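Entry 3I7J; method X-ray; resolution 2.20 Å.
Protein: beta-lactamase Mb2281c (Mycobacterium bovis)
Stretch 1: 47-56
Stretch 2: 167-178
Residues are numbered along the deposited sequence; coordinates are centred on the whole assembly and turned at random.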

ATOM      1  N   ALA A  47      -4.455  -0.342  -5.802  1.00  4.99           N
ATOM      2  CA  ALA A  47      -5.315  -1.386  -5.245  1.00  7.37           C
ATOM      3  C   ALA A  47      -6.692  -0.822  -4.898  1.00 12.64           C
ATOM      4  O   ALA A  47      -7.716  -1.461  -5.152  1.00  5.91           O
ATOM      5  CB  ALA A  47      -4.681  -1.980  -4.004  1.00  5.50           C
ATOM      6  N   ARG A  48      -6.720   0.374  -4.315  1.00  6.35           N
ATOM      7  CA  ARG A  48      -7.995   0.971  -3.944  1.00  8.90           C
ATOM      8  C   ARG A  48      -8.793   1.307  -5.198  1.00 10.62           C
ATOM      9  O   ARG A  48     -10.027   1.220  -5.209  1.00 10.48           O
ATOM     10  CB  ARG A  48      -7.786   2.228  -3.106  1.00  4.49           C
ATOM     11  CG  ARG A  48      -9.053   2.713  -2.420  1.00  8.47           C
ATOM     12  CD  ARG A  48      -9.583   1.654  -1.479  1.00 10.06           C
ATOM     13  NE  ARG A  48     -10.072   2.221  -0.228  1.00  3.14           N
ATOM     14  CZ  ARG A  48     -10.275   1.505   0.868  1.00 13.48           C
ATOM     15  NH1 ARG A  48     -10.727   2.088   1.967  1.00 12.87           N
ATOM     16  NH2 ARG A  48     -10.017   0.200   0.861  1.00 11.27           N
ATOM     17  N   ALA A  49      -8.083   1.692  -6.253  1.00  7.84           N
ATOM     18  CA  ALA A  49      -8.725   2.016  -7.521  1.00  7.90           C
ATOM     19  C   ALA A  49      -9.333   0.737  -8.108  1.00 17.13           C
ATOM     20  O   ALA A  49     -10.444   0.758  -8.650  1.00 14.46           O
ATOM     21  CB  ALA A  49      -7.708   2.612  -8.486  1.00  6.63           C
ATOM     22  N   ALA A  50      -8.608  -0.379  -7.990  1.00 11.38           N
ATOM     23  CA  ALA A  50      -9.101  -1.665  -8.495  1.00 10.15           C
ATOM     24  C   ALA A  50     -10.301  -2.149  -7.669  1.00  8.21           C
ATOM     25  O   ALA A  50     -11.182  -2.838  -8.182  1.00  6.03           O
ATOM     26  CB  ALA A  50      -7.991  -2.714  -8.463  1.00  5.76           C
ATOM     27  N   GLN A  51     -10.312  -1.788  -6.389  1.00  8.43           N
ATOM     28  CA  GLN A  51     -11.399  -2.153  -5.498  1.00 12.45           C
ATOM     29  C   GLN A  51     -12.651  -1.369  -5.891  1.00 11.87           C
ATOM     30  O   GLN A  51     -13.756  -1.910  -5.899  1.00 15.66           O
ATOM     31  CB  GLN A  51     -11.024  -1.849  -4.052  1.00 11.53           C
ATOM     32  CG  GLN A  51     -10.058  -2.855  -3.438  1.00 11.07           C
ATOM     33  CD  GLN A  51      -9.353  -2.295  -2.219  1.00 12.89           C
ATOM     34  OE1 GLN A  51      -9.926  -1.502  -1.476  1.00 14.33           O
ATOM     35  NE2 GLN A  51      -8.108  -2.707  -2.003  1.00  7.28           N
ATOM     36  N   VAL A  52     -12.476  -0.094  -6.219  1.00  8.35           N
ATOM     37  CA  VAL A  52     -13.600   0.729  -6.633  1.00  8.48           C
ATOM     38  C   VAL A  52     -14.159   0.165  -7.944  1.00 16.38           C
ATOM     39  O   VAL A  52     -15.372   0.111  -8.130  1.00 13.97           O
ATOM     40  CB  VAL A  52     -13.178   2.209  -6.855  1.00  9.57           C
ATOM     41  CG1 VAL A  52     -14.345   3.001  -7.444  1.00  6.30           C
ATOM     42  CG2 VAL A  52     -12.751   2.831  -5.528  1.00  3.10           C
ATOM     43  N   ALA A  53     -13.272  -0.260  -8.846  1.00 13.35           N
ATOM     44  CA  ALA A  53     -13.693  -0.819 -10.130  1.00 10.13           C
ATOM     45  C   ALA A  53     -14.556  -2.073  -9.951  1.00 14.94           C
ATOM     46  O   ALA A  53     -15.525  -2.282 -10.690  1.00 13.20           O
ATOM     47  CB  ALA A  53     -12.482  -1.136 -10.994  1.00 12.54           C
ATOM     48  N   VAL A  54     -14.208  -2.904  -8.974  1.00  5.62           N
ATOM     49  CA  VAL A  54     -14.980  -4.101  -8.707  1.00  8.39           C
ATOM     50  C   VAL A  54     -16.376  -3.682  -8.266  1.00 17.08           C
ATOM     51  O   VAL A  54     -17.377  -4.242  -8.720  1.00 16.10           O
ATOM     52  CB  VAL A  54     -14.334  -4.970  -7.588  1.00 13.48           C
ATOM     53  CG1 VAL A  54     -15.269  -6.108  -7.189  1.00  9.00           C
ATOM     54  CG2 VAL A  54     -13.007  -5.545  -8.079  1.00 14.33           C
ATOM     55  N   GLU A  55     -16.453  -2.683  -7.392  1.00 12.97           N
ATOM     56  CA  GLU A  55     -17.756  -2.219  -6.916  1.00 16.83           C
ATOM     57  C   GLU A  55     -18.586  -1.540  -8.005  1.00 15.42           C
ATOM     58  O   GLU A  55     -19.814  -1.564  -7.937  1.00 17.34           O
ATOM     59  CB  GLU A  55     -17.588  -1.297  -5.697  1.00 14.73           C
ATOM     60  CG  GLU A  55     -16.937  -2.021  -4.517  1.00 22.57           C
ATOM     61  CD  GLU A  55     -17.438  -1.553  -3.160  1.00  7.85           C
ATOM     62  OE1 GLU A  55     -17.173  -0.406  -2.775  1.00 29.70           O
ATOM     63  OE2 GLU A  55     -18.092  -2.341  -2.477  1.00 21.29           O
ATOM     64  N   GLU A  56     -17.928  -0.945  -9.000  1.00 10.77           N
ATOM     65  CA  GLU A  56     -18.647  -0.302 -10.102  1.00 18.00           C
ATOM     66  C   GLU A  56     -19.166  -1.404 -11.033  1.00 20.83           C
ATOM     67  O   GLU A  56     -20.096  -1.193 -11.812  1.00 19.38           O
ATOM     68  CB  GLU A  56     -17.732   0.646 -10.911  1.00 13.12           C
ATOM     69  CG  GLU A  56     -17.198   1.891 -10.168  1.00 25.29           C
ATOM     70  CD  GLU A  56     -16.296   2.791 -11.036  1.00 35.57           C
ATOM     71  OE1 GLU A  56     -15.639   2.274 -11.972  1.00 25.20           O
ATOM     72  OE2 GLU A  56     -16.226   4.017 -10.768  1.00 26.94           O
ATOM     73  N   SER A 167     -14.625   5.002   2.709  1.00 10.29           N
ATOM     74  CA  SER A 167     -15.641   5.833   2.089  1.00 17.22           C
ATOM     75  C   SER A 167     -15.636   5.618   0.581  1.00 19.89           C
ATOM     76  O   SER A 167     -16.689   5.579  -0.059  1.00 15.69           O
ATOM     77  CB  SER A 167     -15.390   7.306   2.376  1.00 24.92           C
ATOM     78  OG  SER A 167     -16.413   8.090   1.789  1.00 22.89           O
ATOM     79  N   THR A 168     -14.438   5.487   0.024  1.00 16.14           N
ATOM     80  CA  THR A 168     -14.258   5.279  -1.405  1.00 16.88           C
ATOM     81  C   THR A 168     -14.770   3.900  -1.832  1.00 15.47           C
ATOM     82  O   THR A 168     -15.034   3.667  -3.010  1.00 14.00           O
ATOM     83  CB  THR A 168     -12.769   5.438  -1.781  1.00 17.54           C
ATOM     84  OG1 THR A 168     -12.663   5.784  -3.162  1.00 45.76           O
ATOM     85  CG2 THR A 168     -12.016   4.162  -1.541  1.00 11.28           C
ATOM     86  N   VAL A 169     -14.894   2.992  -0.865  1.00 10.84           N
ATOM     87  CA  VAL A 169     -15.412   1.647  -1.108  1.00  9.98           C
ATOM     88  C   VAL A 169     -16.309   1.284   0.079  1.00 15.29           C
ATOM     89  O   VAL A 169     -16.275   1.951   1.112  1.00 18.15           O
ATOM     90  CB  VAL A 169     -14.280   0.561  -1.242  1.00 12.61           C
ATOM     91  CG1 VAL A 169     -13.364   0.898  -2.408  1.00  9.19           C
ATOM     92  CG2 VAL A 169     -13.481   0.445   0.051  1.00  4.25           C
ATOM     93  N   SER A 170     -17.110   0.238  -0.070  1.00 11.29           N
ATOM     94  CA  SER A 170     -18.002  -0.194   0.995  1.00 13.49           C
ATOM     95  C   SER A 170     -17.219  -0.811   2.138  1.00 16.53           C
ATOM     96  O   SER A 170     -16.094  -1.280   1.960  1.00 16.52           O
ATOM     97  CB  SER A 170     -18.981  -1.234   0.468  1.00 15.16           C
ATOM     98  OG  SER A 170     -18.269  -2.394   0.063  1.00 18.77           O
ATOM     99  N   ALA A 171     -17.829  -0.822   3.313  1.00 13.55           N
ATOM    100  CA  ALA A 171     -17.197  -1.408   4.482  1.00 17.72           C
ATOM    101  C   ALA A 171     -16.863  -2.880   4.219  1.00 18.35           C
ATOM    102  O   ALA A 171     -15.855  -3.388   4.714  1.00 20.43           O
ATOM    103  CB  ALA A 171     -18.129  -1.282   5.696  1.00 15.64           C
ATOM    104  N   GLN A 172     -17.706  -3.562   3.444  1.00 15.11           N
ATOM    105  CA  GLN A 172     -17.486  -4.976   3.134  1.00 12.84           C
ATOM    106  C   GLN A 172     -16.272  -5.196   2.234  1.00 11.03           C
ATOM    107  O   GLN A 172     -15.496  -6.128   2.440  1.00 12.84           O
ATOM    108  CB  GLN A 172     -18.721  -5.589   2.467  1.00 17.07           C
ATOM    109  CG  GLN A 172     -18.575  -7.087   2.199  1.00 21.42           C
ATOM    110  CD  GLN A 172     -18.007  -7.827   3.404  1.00 41.21           C
ATOM    111  OE1 GLN A 172     -18.524  -7.707   4.519  1.00 48.79           O
ATOM    112  NE2 GLN A 172     -16.935  -8.590   3.187  1.00 38.40           N
HETATM  113  N   MSE A 173     -16.123  -4.354   1.220  1.00 11.22           N
HETATM  114  CA  MSE A 173     -14.989  -4.466   0.320  1.00 12.65           C
HETATM  115  C   MSE A 173     -13.710  -4.197   1.123  1.00 12.88           C
HETATM  116  O   MSE A 173     -12.728  -4.934   1.014  1.00 11.59           O
HETATM  117  CB  MSE A 173     -15.126  -3.460  -0.829  1.00  9.10           C
HETATM  118  CG  MSE A 173     -13.855  -3.271  -1.661  1.00 15.29           C
HETATM  119 SE   MSE A 173     -13.201  -4.908  -2.457  1.00 27.96          SE
HETATM  120  CE  MSE A 173     -14.110  -4.803  -4.156  1.00 15.58           C
ATOM    121  N   HIS A 174     -13.731  -3.156   1.951  1.00 11.98           N
ATOM    122  CA  HIS A 174     -12.551  -2.816   2.748  1.00 17.68           C
ATOM    123  C   HIS A 174     -12.186  -3.925   3.722  1.00 12.89           C
ATOM    124  O   HIS A 174     -11.003  -4.195   3.953  1.00 17.55           O
ATOM    125  CB  HIS A 174     -12.756  -1.506   3.515  1.00 11.32           C
ATOM    126  CG  HIS A 174     -11.565  -1.091   4.323  1.00 12.95           C
ATOM    127  ND1 HIS A 174     -11.457  -1.336   5.676  1.00 12.87           N
ATOM    128  CD2 HIS A 174     -10.417  -0.469   3.963  1.00  7.09           C
ATOM    129  CE1 HIS A 174     -10.297  -0.881   6.114  1.00 13.26           C
ATOM    130  NE2 HIS A 174      -9.646  -0.349   5.093  1.00 13.40           N
ATOM    131  N   ALA A 175     -13.199  -4.558   4.299  1.00 10.85           N
ATOM    132  CA  ALA A 175     -12.964  -5.655   5.224  1.00  6.48           C
ATOM    133  C   ALA A 175     -12.301  -6.787   4.439  1.00 12.76           C
ATOM    134  O   ALA A 175     -11.356  -7.421   4.910  1.00 11.68           O
ATOM    135  CB  ALA A 175     -14.284  -6.136   5.820  1.00  8.50           C
ATOM    136  N   ASP A 176     -12.801  -7.026   3.232  1.00  7.60           N
ATOM    137  CA  ASP A 176     -12.267  -8.070   2.372  1.00  9.26           C
ATOM    138  C   ASP A 176     -10.838  -7.738   1.927  1.00 12.01           C
ATOM    139  O   ASP A 176      -9.963  -8.596   1.940  1.00  9.15           O
ATOM    140  CB  ASP A 176     -13.177  -8.250   1.152  1.00 14.92           C
ATOM    141  CG  ASP A 176     -12.728  -9.389   0.244  1.00 25.80           C
ATOM    142  OD1 ASP A 176     -13.565  -9.936  -0.496  1.00 46.57           O
ATOM    143  OD2 ASP A 176     -11.536  -9.733   0.260  1.00 52.33           O
ATOM    144  N   ALA A 177     -10.614  -6.486   1.543  1.00 13.39           N
ATOM    145  CA  ALA A 177      -9.308  -6.039   1.094  1.00 11.15           C
ATOM    146  C   ALA A 177      -8.276  -6.104   2.213  1.00 11.35           C
ATOM    147  O   ALA A 177      -7.083  -6.218   1.951  1.00 13.15           O
ATOM    148  CB  ALA A 177      -9.400  -4.617   0.552  1.00 12.86           C
ATOM    149  N   THR A 178      -8.725  -6.009   3.461  1.00 14.47           N
ATOM    150  CA  THR A 178      -7.801  -6.068   4.591  1.00 13.18           C
ATOM    151  C   THR A 178      -7.745  -7.457   5.225  1.00 15.95           C
ATOM    152  O   THR A 178      -7.263  -7.623   6.346  1.00 12.07           O
ATOM    153  CB  THR A 178      -8.153  -5.023   5.674  1.00 20.06           C
ATOM    154  OG1 THR A 178      -9.530  -5.157   6.050  1.00 12.72           O
ATOM    155  CG2 THR A 178      -7.895  -3.620   5.146  1.00  9.58           C
TER

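The strongest polar link joins Glu55, near the end of the first helix, to Ser170, just before the second. Both carboxylate oxygens of Glu55 are used. Ser170 N donates to Glu55 OE1 at 2.8 Å, with an N-H...O angle of 154°. Ser170 OG donates to Glu55 OE2 at 2.5 Å, a short bond. The Glu55 chi1 is m, and its CA-to-CB bond points toward the second stretch. A glutamate suits this place because its two oxygens can meet a backbone amide and a hydroxyl of the same residue.

Ser170 also serves its own helix. It is the N-cap, and its OG accepts from Met173 N at 3.1 Å. With chi1 in the p rotamer, the hydroxyl reaches both Glu55 and this amide. Serine fits because one hydroxyl can donate and accept at once. Glu55 OE1 also lies 3.2 Å from Val169 CA, so the carboxylate rests close against the backbone there.

Arg48 and Gln51 are both buried. The CA-to-CB bond of Arg48 is sideways, but the end of the side chain comes nearer to the second stretch. Arg48 NH2 donates to Gln51 OE1 at 2.9 Å, one helical turn along, which helps fix both side chains. The NE and NH1 atoms are hydrogen-bonded elsewhere in the structure. Val169 CG2 covers one face of the guanidinium, 3.5 Å from Arg48 CZ. His174 meets it edge to edge, with CD2 3.2 Å from Arg48 NH2. Thr168 CG2 is 3.0 Å from Arg48 NE, a tight contact. The long side chain thus touches three residues of the second stretch.

Apolar packing fills in between. The backbones come close at Val52 and Val169, whose CA atoms are 5.9 Å apart. Val52 CG2 packs on Val169 CG1 at 3.7 Å and sits 3.5 Å from Thr168 O. These short branched side chains suit the narrow gap.

The second helix contributes Met173, a selenomethionine, which is buried and has its CA-to-CB bond toward the first stretch. Its CE lies 3.4 Å from Val54 CB and 3.4 Å from Gln51 O. Its SE is 3.9 Å from Gln51 CG. The long unbranched side chain spans the space between helix axes that come no closer than 10.8 Å. Further along, the small Ala177 brings its CB to 3.4 Å from Gln51 NE2. In all, 543 Å² is buried, summed over both sides. The CA-to-CB bonds of Ala49, Ala50 and Ala53 point away, and these residues take no part.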